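Side-chain contacts in glutathione S-transferase family protein (Populus trichocarpa, PDB 5F06), which probably catalyses the conjugation of glutathione to electrophilic substrates such as organic halides, as a Phi-class glutathione transferase active in detoxification: residues 101-105 with 106-110; 115-118 with 119-123; 180-183 with 184-188. All coordinates share one frame; numbering follows the deposited sequence.

Contact 1 of 3, residues 101-105 with 106-110; sequences EVESH and RYNPA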
ATOM      1  N   GLU A 101      -6.057   1.884  -0.030  1.00  9.83           N
ATOM      2  CA  GLU A 101      -4.816   2.588  -0.319  1.00 10.70           C
ATOM      3  C   GLU A 101      -4.557   3.641   0.749  1.00  9.30           C
ATOM      4  O   GLU A 101      -3.413   3.893   1.098  1.00  9.46           O
ATOM      5  CB  GLU A 101      -4.844   3.237  -1.703  1.00 11.10           C
ATOM      6  CG  GLU A 101      -4.625   2.256  -2.836  1.00 13.02           C
ATOM      7  CD  GLU A 101      -3.274   1.568  -2.753  1.00 14.64           C
ATOM      8  OE1 GLU A 101      -2.263   2.265  -2.518  1.00 13.42           O
ATOM      9  OE2 GLU A 101      -3.225   0.330  -2.912  1.00 15.23           O
ATOM     10  N   VAL A 102      -5.620   4.242   1.272  1.00 10.06           N
ATOM     11  CA  VAL A 102      -5.489   5.193   2.368  1.00 11.64           C
ATOM     12  C   VAL A 102      -4.893   4.493   3.587  1.00 11.13           C
ATOM     13  O   VAL A 102      -4.019   5.036   4.258  1.00 12.29           O
ATOM     14  CB  VAL A 102      -6.847   5.836   2.734  1.00 11.60           C
ATOM     15  CG1 VAL A 102      -6.774   6.574   4.074  1.00 12.16           C
ATOM     16  CG2 VAL A 102      -7.289   6.781   1.633  1.00 11.26           C
ATOM     17  N   GLU A 103      -5.360   3.281   3.866  1.00  7.90           N
ATOM     18  CA  GLU A 103      -4.833   2.513   4.991  1.00  7.74           C
ATOM     19  C   GLU A 103      -3.350   2.207   4.801  1.00  8.10           C
ATOM     20  O   GLU A 103      -2.559   2.312   5.744  1.00  9.43           O
ATOM     21  CB  GLU A 103      -5.623   1.216   5.174  1.00  7.97           C
ATOM     22  CG  GLU A 103      -5.293   0.451   6.463  1.00  9.65           C
ATOM     23  CD  GLU A 103      -4.098  -0.479   6.331  1.00 10.92           C
ATOM     24  OE1 GLU A 103      -3.863  -1.000   5.216  1.00 10.34           O
ATOM     25  OE2 GLU A 103      -3.396  -0.699   7.345  1.00 13.31           O
ATOM     26  N   SER A 104      -2.967   1.842   3.581  1.00  9.51           N
ATOM     27  CA  SER A 104      -1.581   1.483   3.301  1.00 11.40           C
ATOM     28  C   SER A 104      -0.616   2.668   3.390  1.00 12.32           C
ATOM     29  O   SER A 104       0.492   2.527   3.912  1.00 13.50           O
ATOM     30  CB  SER A 104      -1.468   0.852   1.912  1.00 12.85           C
ATOM     31  OG  SER A 104      -2.052  -0.437   1.896  1.00 13.52           O
ATOM     32  N   HIS A 105      -1.025   3.824   2.874  1.00  9.67           N
ATOM     33  CA  HIS A 105      -0.089   4.937   2.683  1.00 10.06           C
ATOM     34  C   HIS A 105      -0.275   6.092   3.656  1.00 11.19           C
ATOM     35  O   HIS A 105       0.567   6.991   3.706  1.00 12.54           O
ATOM     36  CB  HIS A 105      -0.195   5.464   1.252  1.00 11.57           C
ATOM     37  CG  HIS A 105       0.242   4.471   0.222  1.00 11.95           C
ATOM     38  ND1 HIS A 105       1.556   4.338  -0.172  1.00 13.85           N
ATOM     39  CD2 HIS A 105      -0.457   3.547  -0.474  1.00 11.80           C
ATOM     40  CE1 HIS A 105       1.643   3.382  -1.079  1.00 13.90           C
ATOM     41  NE2 HIS A 105       0.436   2.884  -1.277  1.00 12.88           N
ATOM     42  N   ARG A 106      -1.362   6.066   4.422  1.00 11.66           N
ATOM     43  CA  ARG A 106      -1.648   7.137   5.375  1.00 11.45           C
ATOM     44  C   ARG A 106      -1.880   6.622   6.802  1.00 10.41           C
ATOM     45  O   ARG A 106      -1.253   7.110   7.738  1.00 12.87           O
ATOM     46  CB  ARG A 106      -2.851   7.949   4.895  1.00 10.92           C
ATOM     47  CG  ARG A 106      -2.636   8.546   3.507  1.00 12.35           C
ATOM     48  CD  ARG A 106      -3.718   9.519   3.110  1.00 13.97           C
ATOM     49  NE  ARG A 106      -3.416  10.158   1.826  1.00 15.17           N
ATOM     50  CZ  ARG A 106      -2.639  11.228   1.681  1.00 17.45           C
ATOM     51  NH1 ARG A 106      -2.068  11.797   2.738  1.00 18.44           N
ATOM     52  NH2 ARG A 106      -2.430  11.733   0.475  1.00 18.86           N
ATOM     53  N   TYR A 107      -2.753   5.633   6.978  1.00  9.54           N
ATOM     54  CA  TYR A 107      -3.040   5.122   8.314  1.00  7.87           C
ATOM     55  C   TYR A 107      -1.885   4.268   8.860  1.00  8.70           C
ATOM     56  O   TYR A 107      -1.383   4.525   9.957  1.00  9.05           O
ATOM     57  CB  TYR A 107      -4.335   4.308   8.310  1.00  8.61           C
ATOM     58  CG  TYR A 107      -4.914   4.017   9.681  1.00  9.23           C
ATOM     59  CD1 TYR A 107      -4.547   2.875  10.386  1.00  9.65           C
ATOM     60  CD2 TYR A 107      -5.843   4.869  10.260  1.00 11.73           C
ATOM     61  CE1 TYR A 107      -5.081   2.600  11.636  1.00 10.42           C
ATOM     62  CE2 TYR A 107      -6.385   4.601  11.506  1.00 13.00           C
ATOM     63  CZ  TYR A 107      -6.004   3.466  12.187  1.00 12.10           C
ATOM     64  OH  TYR A 107      -6.540   3.207  13.427  1.00 13.20           O
ATOM     65  N   ASN A 108      -1.451   3.272   8.097  1.00 10.13           N
ATOM     66  CA  ASN A 108      -0.476   2.313   8.612  1.00 10.89           C
ATOM     67  C   ASN A 108       0.891   2.927   8.947  1.00  9.99           C
ATOM     68  O   ASN A 108       1.484   2.575   9.966  1.00 10.81           O
ATOM     69  CB  ASN A 108      -0.284   1.158   7.630  1.00 10.88           C
ATOM     70  CG  ASN A 108       0.504   0.012   8.239  1.00 11.89           C
ATOM     71  OD1 ASN A 108       0.089  -0.578   9.242  1.00 11.17           O
ATOM     72  ND2 ASN A 108       1.650  -0.301   7.649  1.00 13.23           N
ATOM     73  N   PRO A 109       1.397   3.838   8.098  1.00  9.47           N
ATOM     74  CA  PRO A 109       2.711   4.421   8.406  1.00 10.76           C
ATOM     75  C   PRO A 109       2.710   5.255   9.688  1.00 10.30           C
ATOM     76  O   PRO A 109       3.776   5.494  10.251  1.00 10.55           O
ATOM     77  CB  PRO A 109       3.005   5.299   7.185  1.00 11.68           C
ATOM     78  CG  PRO A 109       2.146   4.766   6.101  1.00 12.43           C
ATOM     79  CD  PRO A 109       0.907   4.272   6.780  1.00 10.18           C
ATOM     80  N   ALA A 110       1.531   5.685  10.132  1.00 11.90           N
ATOM     81  CA  ALA A 110       1.403   6.478  11.350  1.00 12.67           C
ATOM     82  C   ALA A 110       1.143   5.602  12.581  1.00 12.54           C
ATOM     83  O   ALA A 110       1.657   5.886  13.659  1.00 14.71           O
ATOM     84  CB  ALA A 110       0.288   7.513  11.188  1.00 13.96           C
TER
HETATM   85  O   HOH W   1      -2.689  -0.475   9.888  1.00  8.42           O
HETATM   86  O   HOH W   2       2.522   1.124   5.271  1.00 14.33           O
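E103 and N108 cross at a slant on one flank of the helix, their carboxylate and amide planes turned 50° apart. The touching atoms are E103 OE2 and N108 CB, 3.6 Å apart, while the polar ends are joined through water: one molecule donates to E103 OE2 at 2.6 Å and to N108 OD1 at 2.9 Å. The glutamate reaches this place because CG lies anti to its backbone N (chi1 -171°) and the chain then bends at chi2. Its other oxygen, OE1, forms a salt bridge with R67, a glutathione-binding residue of the same chain. The amide of N108 is held from its second end as well, since a further water accepts from ND2 and donates to S104 O. That carbonyl also faces the ring of P109, whose CD lies 3.4 Å from S104 O; proline has no N-H to offer it, and the water takes up the acceptor instead. The backbone departs from regular alpha geometry here. V102 O accepts from both R106 N (2.9 Å) and Y107 N (3.1 Å), and N108 N bonds to E103 O, so two of the three bonds span five residues, as in a pi-type turn. R106 lays CB against V102 O, 3.2 Å away, and extends its chain outward to E65 and Q52 of the second subunit; H105 NE2 likewise bonds S104 OG of that subunit. Y107 turns the other way, its ring packed against helix 130-153 and its OH bonded to T173. A pi-type turn followed by a proline kink thus bends helix 90-120 of the all-helical C-terminal domain, at the dimer interface beside the glutathione site of this GST fold.

Contact 2 of 3, residues 115-118 with 119-123; sequences VFQF and MVAPL
V120 lies over one face of the F116 ring, a CH-pi contact in the C-terminal part of helix 90-120, in the GST C-terminal domain. V120 CB stands 3.9 Å from the ring centroid and 28° off the normal, and V120 CG1 comes to 3.4 Å from F116 CE1, so the valine covers the CD1-CE1 side of the face. With CG anti to the backbone N (chi1 179°), the ring swings along the helix toward the following turn. Replacing F116 by an alanine would probably leave V120 without its aromatic cover and open a gap along this flank. The next shell is smaller: in one of its two conformers M119 sets CG 3.9 Å from V115 CG1, a less certain contact, and A121 CB sits close to Q117 OE1, which is bonded to D129 N. V115 packs on Y172 and Y175 of helix 170-176, and F118 on I133 of helix 130-153. The backbone beneath has a wider pi-type turn, in which F116 O accepts from both V120 N and A121 N. Beyond it P122 supplies no N-H, and the buried Q117 O, 3.4 Å from P122 CD, has no hydrogen-bond partner.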
ATOM      1  N   VAL A 115       2.713   1.251  17.733  1.00 11.19           N
ATOM      2  CA  VAL A 115       2.591  -0.103  18.251  1.00 10.31           C
ATOM      3  C   VAL A 115       3.968  -0.744  18.379  1.00 10.91           C
ATOM      4  O   VAL A 115       4.220  -1.505  19.317  1.00 11.76           O
ATOM      5  CB  VAL A 115       1.677  -0.960  17.349  1.00 10.97           C
ATOM      6  CG1 VAL A 115       1.722  -2.431  17.743  1.00 13.17           C
ATOM      7  CG2 VAL A 115       0.247  -0.440  17.421  1.00 11.38           C
ATOM      8  N   PHE A 116       4.855  -0.434  17.437  1.00 13.17           N
ATOM      9  CA  PHE A 116       6.212  -0.962  17.475  1.00 15.47           C
ATOM     10  C   PHE A 116       6.903  -0.544  18.766  1.00 14.68           C
ATOM     11  O   PHE A 116       7.505  -1.363  19.459  1.00 16.27           O
ATOM     12  CB  PHE A 116       7.028  -0.481  16.275  1.00 17.93           C
ATOM     13  CG  PHE A 116       8.447  -0.979  16.277  1.00 21.27           C
ATOM     14  CD1 PHE A 116       8.774  -2.177  15.664  1.00 23.43           C
ATOM     15  CD2 PHE A 116       9.450  -0.254  16.900  1.00 22.29           C
ATOM     16  CE1 PHE A 116      10.079  -2.641  15.669  1.00 25.05           C
ATOM     17  CE2 PHE A 116      10.752  -0.711  16.909  1.00 23.76           C
ATOM     18  CZ  PHE A 116      11.068  -1.906  16.293  1.00 25.52           C
ATOM     19  N   GLN A 117       6.817   0.739  19.084  1.00 12.06           N
ATOM     20  CA  GLN A 117       7.485   1.271  20.265  1.00 12.01           C
ATOM     21  C   GLN A 117       6.935   0.658  21.556  1.00 14.34           C
ATOM     22  O   GLN A 117       7.699   0.302  22.458  1.00 15.30           O
ATOM     23  CB  GLN A 117       7.357   2.797  20.299  1.00 11.82           C
ATOM     24  CG  GLN A 117       8.245   3.516  19.284  1.00 13.23           C
ATOM     25  CD  GLN A 117       9.717   3.182  19.449  1.00 15.32           C
ATOM     26  OE1 GLN A 117      10.211   3.035  20.567  1.00 16.38           O
ATOM     27  NE2 GLN A 117      10.425   3.049  18.329  1.00 16.47           N
ATOM     28  N   PHE A 118       5.617   0.516  21.642  1.00 14.88           N
ATOM     29  CA  PHE A 118       4.996  -0.056  22.828  1.00 17.16           C
ATOM     30  C   PHE A 118       5.196  -1.572  22.964  1.00 17.94           C
ATOM     31  O   PHE A 118       5.454  -2.067  24.060  1.00 18.41           O
ATOM     32  CB  PHE A 118       3.491   0.247  22.836  1.00 17.06           C
ATOM     33  CG  PHE A 118       3.146   1.639  23.296  1.00 17.06           C
ATOM     34  CD1 PHE A 118       3.399   2.039  24.597  1.00 18.72           C
ATOM     35  CD2 PHE A 118       2.542   2.539  22.432  1.00 16.08           C
ATOM     36  CE1 PHE A 118       3.073   3.318  25.024  1.00 17.89           C
ATOM     37  CE2 PHE A 118       2.215   3.815  22.851  1.00 16.93           C
ATOM     38  CZ  PHE A 118       2.476   4.203  24.150  1.00 16.90           C
ATOM     39  N   MET A 119       5.075  -2.291  21.851  0.65 18.05           N
ATOM     40  CA  MET A 119       4.980  -3.750  21.879  0.65 19.02           C
ATOM     41  C   MET A 119       6.256  -4.464  21.433  0.65 18.77           C
ATOM     42  O   MET A 119       6.582  -5.531  21.951  0.65 19.58           O
ATOM     43  CB  MET A 119       3.816  -4.212  20.995  0.65 19.35           C
ATOM     44  CG  MET A 119       2.470  -3.599  21.359  0.65 19.81           C
ATOM     45  SD  MET A 119       2.020  -3.879  23.083  0.65 24.03           S
ATOM     46  CE  MET A 119       0.329  -3.283  23.088  0.65 32.20           C
ATOM     47  N   VAL A 120       6.968  -3.888  20.468  1.00 18.35           N
ATOM     48  CA  VAL A 120       8.124  -4.561  19.872  1.00 18.61           C
ATOM     49  C   VAL A 120       9.456  -4.088  20.461  1.00 15.89           C
ATOM     50  O   VAL A 120      10.349  -4.901  20.690  1.00 17.70           O
ATOM     51  CB  VAL A 120       8.163  -4.363  18.341  1.00 20.30           C
ATOM     52  CG1 VAL A 120       9.272  -5.209  17.726  1.00 22.65           C
ATOM     53  CG2 VAL A 120       6.826  -4.738  17.722  1.00 19.61           C
ATOM     54  N   ALA A 121       9.595  -2.789  20.706  1.00 13.43           N
ATOM     55  CA  ALA A 121      10.867  -2.242  21.179  1.00 13.99           C
ATOM     56  C   ALA A 121      11.346  -2.918  22.471  1.00 14.91           C
ATOM     57  O   ALA A 121      12.532  -3.236  22.595  1.00 15.60           O
ATOM     58  CB  ALA A 121      10.760  -0.730  21.373  1.00 15.31           C
ATOM     59  N   PRO A 122      10.432  -3.149  23.430  1.00 17.19           N
ATOM     60  CA  PRO A 122      10.827  -3.891  24.634  1.00 20.00           C
ATOM     61  C   PRO A 122      11.367  -5.290  24.321  1.00 20.56           C
ATOM     62  O   PRO A 122      12.272  -5.757  25.010  1.00 21.32           O
ATOM     63  CB  PRO A 122       9.526  -3.974  25.438  1.00 20.62           C
ATOM     64  CG  PRO A 122       8.725  -2.820  24.978  1.00 19.16           C
ATOM     65  CD  PRO A 122       9.041  -2.668  23.525  1.00 17.39           C
ATOM     66  N   LEU A 123      10.823  -5.939  23.296  1.00 23.38           N
ATOM     67  CA  LEU A 123      11.313  -7.252  22.887  1.00 27.84           C
ATOM     68  C   LEU A 123      12.732  -7.158  22.333  1.00 27.81           C
ATOM     69  O   LEU A 123      13.479  -8.138  22.348  1.00 30.43           O
ATOM     70  CB  LEU A 123      10.392  -7.882  21.837  1.00 31.50           C
ATOM     71  CG  LEU A 123       8.939  -8.149  22.236  1.00 33.51           C
ATOM     72  CD1 LEU A 123       8.147  -8.649  21.034  1.00 34.39           C
ATOM     73  CD2 LEU A 123       8.874  -9.152  23.376  1.00 37.20           C
TER

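Contact 3 of 3, residues 180-183 with 184-188; sequences PAAS and VVNER
V184 CG2 is placed between its backbone N and carbonyl carbon, with CG1 anti to the carbonyl carbon (chi1 -60°), and this rotation sets CG2 3.3 Å from A181 O. The same carbonyl accepts V184 N at 3.2 Å, the donor standing above the carbonyl plane, 49° out of it, in a tight turn leading into helix 183-186. On another flank E187 folds back over the preceding turn: CG lies anti to its carbonyl carbon (chi1 -76°), which brings E187 CG to 3.3 Å from S183 O. That oxygen accepts E187 N at 3.0 Å. The amide of N186 reaches back alongside A182, ND2 4.1 Å from A182 CB, while N186 N bonds to A182 O at 3.0 Å; V185 N makes a weak second bond to this oxygen. V184 packs on V137 and L144 of helix 130-153, and V185 on V191 and W195 of helix 189-198. R188 returns to the turn, NH1 donating to V184 O at 2.8 Å on a lone pair, while NE forms a salt bridge with D145. Backbone bonds carry this helical turn, and the arginine, at the N-cap position of helix 189-198, ties the carbonyl of V184 to helix 130-153 by that charge pair.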
ATOM      1  N   PRO A 180      -1.926   3.956  25.986  1.00 14.43           N
ATOM      2  CA  PRO A 180      -2.468   5.299  26.236  1.00 15.01           C
ATOM      3  C   PRO A 180      -2.863   6.024  24.949  1.00 14.89           C
ATOM      4  O   PRO A 180      -3.706   6.923  24.984  1.00 14.44           O
ATOM      5  CB  PRO A 180      -1.312   6.020  26.933  1.00 15.46           C
ATOM      6  CG  PRO A 180      -0.506   4.937  27.553  1.00 16.42           C
ATOM      7  CD  PRO A 180      -0.594   3.784  26.595  1.00 15.19           C
ATOM      8  N   ALA A 181      -2.257   5.630  23.832  1.00 14.49           N
ATOM      9  CA  ALA A 181      -2.544   6.245  22.540  1.00 14.66           C
ATOM     10  C   ALA A 181      -3.962   5.928  22.064  1.00 13.72           C
ATOM     11  O   ALA A 181      -4.417   6.469  21.062  1.00 14.44           O
ATOM     12  CB  ALA A 181      -1.524   5.798  21.499  1.00 16.46           C
ATOM     13  N   ALA A 182      -4.658   5.052  22.783  1.00 13.52           N
ATOM     14  CA  ALA A 182      -6.075   4.793  22.528  1.00 12.43           C
ATOM     15  C   ALA A 182      -6.894   6.087  22.501  1.00 12.29           C
ATOM     16  O   ALA A 182      -7.970   6.134  21.906  1.00 11.51           O
ATOM     17  CB  ALA A 182      -6.629   3.854  23.580  1.00 13.79           C
ATOM     18  N   SER A 183      -6.379   7.129  23.152  1.00 14.12           N
ATOM     19  CA  SER A 183      -7.081   8.405  23.259  1.00 15.63           C
ATOM     20  C   SER A 183      -7.417   9.040  21.907  1.00 14.76           C
ATOM     21  O   SER A 183      -8.426   9.740  21.790  1.00 14.53           O
ATOM     22  CB  SER A 183      -6.253   9.389  24.091  1.00 16.94           C
ATOM     23  OG  SER A 183      -4.956   9.575  23.543  1.00 17.02           O
ATOM     24  N   VAL A 184      -6.588   8.809  20.888  1.00 12.80           N
ATOM     25  CA  VAL A 184      -6.842   9.425  19.586  1.00 13.66           C
ATOM     26  C   VAL A 184      -8.115   8.855  18.966  1.00 13.17           C
ATOM     27  O   VAL A 184      -8.816   9.546  18.233  1.00 12.63           O
ATOM     28  CB  VAL A 184      -5.664   9.246  18.595  1.00 15.53           C
ATOM     29  CG1 VAL A 184      -4.406   9.870  19.149  1.00 17.93           C
ATOM     30  CG2 VAL A 184      -5.432   7.779  18.253  1.00 14.69           C
ATOM     31  N   VAL A 185      -8.418   7.599  19.278  1.00 13.59           N
ATOM     32  CA  VAL A 185      -9.656   6.972  18.825  1.00 13.74           C
ATOM     33  C   VAL A 185     -10.821   7.385  19.721  1.00 14.62           C
ATOM     34  O   VAL A 185     -11.877   7.788  19.236  1.00 13.74           O
ATOM     35  CB  VAL A 185      -9.522   5.427  18.806  1.00 12.37           C
ATOM     36  CG1 VAL A 185     -10.874   4.740  18.595  1.00 11.87           C
ATOM     37  CG2 VAL A 185      -8.542   5.009  17.731  1.00 11.64           C
ATOM     38  N   ASN A 186     -10.620   7.304  21.033  1.00 15.14           N
ATOM     39  CA  ASN A 186     -11.704   7.543  21.975  1.00 16.24           C
ATOM     40  C   ASN A 186     -12.222   8.979  21.991  1.00 17.90           C
ATOM     41  O   ASN A 186     -13.367   9.215  22.371  1.00 19.46           O
ATOM     42  CB  ASN A 186     -11.266   7.149  23.383  1.00 15.64           C
ATOM     43  CG  ASN A 186     -11.275   5.647  23.597  1.00 17.08           C
ATOM     44  OD1 ASN A 186     -12.040   4.923  22.960  1.00 18.12           O
ATOM     45  ND2 ASN A 186     -10.427   5.172  24.498  1.00 18.73           N
ATOM     46  N   GLU A 187     -11.392   9.933  21.574  1.00 16.24           N
ATOM     47  CA  GLU A 187     -11.766  11.348  21.628  1.00 16.36           C
ATOM     48  C   GLU A 187     -12.450  11.844  20.355  1.00 16.83           C
ATOM     49  O   GLU A 187     -12.847  13.010  20.272  1.00 16.49           O
ATOM     50  CB  GLU A 187     -10.531  12.204  21.913  1.00 15.83           C
ATOM     51  CG  GLU A 187     -10.092  12.153  23.362  1.00 16.06           C
ATOM     52  CD  GLU A 187      -8.848  12.964  23.631  1.00 19.13           C
ATOM     53  OE1 GLU A 187      -8.368  13.653  22.703  1.00 17.60           O
ATOM     54  OE2 GLU A 187      -8.352  12.912  24.777  1.00 19.53           O
ATOM     55  N   ARG A 188     -12.588  10.957  19.375  1.00 16.43           N
ATOM     56  CA  ARG A 188     -13.296  11.256  18.130  1.00 14.38           C
ATOM     57  C   ARG A 188     -14.532  10.360  18.027  1.00 14.32           C
ATOM     58  O   ARG A 188     -14.408   9.171  17.735  1.00 13.87           O
ATOM     59  CB  ARG A 188     -12.364  11.053  16.931  1.00 13.73           C
ATOM     60  CG  ARG A 188     -11.239  12.072  16.881  1.00 13.87           C
ATOM     61  CD  ARG A 188     -10.115  11.659  15.951  1.00 12.54           C
ATOM     62  NE  ARG A 188      -9.122  12.720  15.820  1.00 12.83           N
ATOM     63  CZ  ARG A 188      -8.162  12.977  16.702  1.00 13.58           C
ATOM     64  NH1 ARG A 188      -8.039  12.255  17.813  1.00 13.30           N
ATOM     65  NH2 ARG A 188      -7.318  13.970  16.476  1.00 14.56           N
TER

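All three contacts are partly buried. Contact 1 lies deepest, its centre about 11 Å from that of the chain, against about 17 and 18 Å for contacts 2 and 3, which sit toward the periphery with exposed residues at their edges. Contacts 1 and 2 share helix 90-120, each with a wider pi-type turn followed by a proline. Contact 1 faces the second subunit and glutathione, and its chemistry is charged and water-mediated; contact 2, touched by no other subunit, relies on aromatic and aliphatic packing. Contact 3, on helix 183-186, has valines inside and polar groups outside. Contacts 2 and 3 meet where F118 CZ lies 3.9 Å from P180 CD, and all three pack on helix 130-153.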